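Local coordinates for virulent strain associated lipoprotein (Borreliella spielmanii A14S, PDB 6FZZ) that is an outer surface lipoprotein of the PFam54 family that probably binds glutathione, as its Borrelia burgdorferi relative BBE31 does, at residues A[36-39]-A[40-44]. Sequence-based numbering, arbitrary orientation.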
loop_
_atom_site.group_PDB
_atom_site.type_symbol
_atom_site.label_atom_id
_atom_site.label_comp_id
_atom_site.label_asym_id
_atom_site.label_seq_id
_atom_site.Cartn_x
_atom_site.Cartn_y
_atom_site.Cartn_z
ATOM N N TYR A 36 -8.607 7.254 1.953
ATOM C CA TYR A 36 -7.256 7.749 1.802
ATOM C C TYR A 36 -7.171 9.131 1.190
ATOM O O TYR A 36 -6.294 9.857 1.593
ATOM C CB TYR A 36 -6.459 6.746 0.978
ATOM C CG TYR A 36 -6.645 5.334 1.482
ATOM C CD1 TYR A 36 -6.834 5.079 2.842
ATOM C CD2 TYR A 36 -6.672 4.254 0.582
ATOM C CE1 TYR A 36 -7.060 3.769 3.283
ATOM C CE2 TYR A 36 -6.823 2.947 1.014
ATOM C CZ TYR A 36 -7.080 2.709 2.339
ATOM O OH TYR A 36 -7.248 1.420 2.748
ATOM N N GLU A 37 -8.059 9.460 0.230
ATOM C CA GLU A 37 -8.134 10.821 -0.377
ATOM C C GLU A 37 -8.517 11.779 0.701
ATOM O O GLU A 37 -7.979 12.850 0.775
ATOM C CB GLU A 37 -9.123 10.936 -1.534
ATOM C CG GLU A 37 -8.694 10.238 -2.808
ATOM C CD GLU A 37 -9.889 9.928 -3.703
ATOM O OE1 GLU A 37 -10.931 10.531 -3.503
ATOM O OE2 GLU A 37 -9.807 9.090 -4.601
ATOM N N LYS A 38 -9.423 11.359 1.572
ATOM C CA LYS A 38 -9.857 12.178 2.696
ATOM C C LYS A 38 -8.731 12.384 3.704
ATOM O O LYS A 38 -8.583 13.501 4.187
ATOM C CB LYS A 38 -11.160 11.607 3.321
ATOM C CG LYS A 38 -11.556 12.260 4.638
ATOM C CD LYS A 38 -13.010 11.956 5.019
ATOM C CE LYS A 38 -13.511 12.921 6.096
ATOM N NZ LYS A 38 -14.801 12.496 6.692
ATOM N N LYS A 39 -7.891 11.368 3.988
ATOM C CA LYS A 39 -6.794 11.557 4.884
ATOM C C LYS A 39 -5.762 12.551 4.285
ATOM O O LYS A 39 -5.079 13.274 5.055
ATOM C CB LYS A 39 -6.032 10.259 5.242
ATOM C CG LYS A 39 -6.808 9.217 6.038
ATOM C CD LYS A 39 -7.186 9.775 7.386
ATOM C CE LYS A 39 -7.615 8.694 8.384
ATOM N NZ LYS A 39 -8.783 9.277 9.050
ATOM N N LEU A 40 -5.584 12.526 2.965
ATOM C CA LEU A 40 -4.731 13.551 2.328
ATOM C C LEU A 40 -5.370 14.988 2.393
ATOM O O LEU A 40 -4.714 15.999 2.772
ATOM C CB LEU A 40 -4.401 13.161 0.911
ATOM C CG LEU A 40 -3.689 14.276 0.057
ATOM C CD1 LEU A 40 -2.253 14.428 0.495
ATOM C CD2 LEU A 40 -3.851 13.905 -1.378
ATOM N N LYS A 41 -6.645 15.073 2.082
ATOM C CA LYS A 41 -7.335 16.349 2.150
ATOM C C LYS A 41 -7.296 16.967 3.520
ATOM O O LYS A 41 -7.227 18.212 3.638
ATOM C CB LYS A 41 -8.775 16.219 1.594
ATOM C CG LYS A 41 -8.770 16.173 0.070
ATOM C CD LYS A 41 -10.021 15.562 -0.549
ATOM C CE LYS A 41 -11.236 16.403 -0.329
ATOM N NZ LYS A 41 -12.260 15.928 -1.288
ATOM N N GLU A 42 -7.317 16.141 4.576
ATOM C CA GLU A 42 -7.266 16.657 5.953
ATOM C C GLU A 42 -5.954 16.504 6.570
ATOM O O GLU A 42 -5.849 16.621 7.787
ATOM C CB GLU A 42 -8.307 15.941 6.873
ATOM C CG GLU A 42 -9.672 16.000 6.246
ATOM C CD GLU A 42 -10.796 15.301 7.048
ATOM O OE1 GLU A 42 -10.500 14.571 8.030
ATOM O OE2 GLU A 42 -11.968 15.499 6.651
ATOM N N GLU A 43 -4.899 16.280 5.792
ATOM C CA GLU A 43 -3.604 16.042 6.420
ATOM C C GLU A 43 -3.107 17.247 7.259
ATOM O O GLU A 43 -3.112 18.387 6.812
ATOM C CB GLU A 43 -2.533 15.526 5.441
ATOM C CG GLU A 43 -1.730 16.566 4.792
ATOM C CD GLU A 43 -0.708 16.019 3.826
ATOM O OE1 GLU A 43 -0.379 14.800 3.761
ATOM O OE2 GLU A 43 -0.342 16.864 3.046
ATOM N N PRO A 44 -2.643 16.968 8.463
ATOM C CA PRO A 44 -2.091 18.050 9.216
ATOM C C PRO A 44 -0.794 18.483 8.577
ATOM O O PRO A 44 -0.229 17.782 7.721
ATOM C CB PRO A 44 -1.800 17.437 10.599
ATOM C CG PRO A 44 -2.334 16.073 10.584
ATOM C CD PRO A 44 -2.517 15.666 9.147
#
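With CG of Lys38 trans to the backbone N (chi1 170°) and the chain extended beyond it, while CG of Glu42 lies beside its own N (chi1 -52°), the two side chains meet four residues apart at the exposed end of the helix. Lys38 lays its aliphatic part across the Glu42 carboxylate: CE comes 3.1 Å from OE2 of Glu42. The ammonium group stays farther off, Lys38 NZ lying 4.1 Å from Glu42 OE2, so opposite charges are near but form no salt bridge. CG and CD of Lys41 lie over the carbonyl O of Glu37, CG at 3.5 Å, and the carboxylate of Glu37 makes a salt bridge to Arg33. Beneath these side chains, three backbone hydrogen bonds close the last turn: Leu40 N to Tyr36 O (3.1 Å), Lys41 N to Glu37 O (2.9 Å) and Glu42 N to Lys38 O (3.0 Å). Glu42 then leaves helical geometry, and Glu43 N donates a hydrogen bond to Leu40 O, three residues back (3.0 Å). The Lys39 carbonyl is taken by the hydroxyl of Tyr48. The carboxylate of Glu43 makes a salt bridge to Arg77 through OE2 and a hydrogen bond to Tyr81 through OE1, tying the outgoing loop to helix 71-83, against which Leu40 also packs on Lys74. This is the C-terminal end of an alpha-helix, with Lys38 and Glu42 in contact across it, where the long first helix of this all-helical PFam54 domain gives way to a loop.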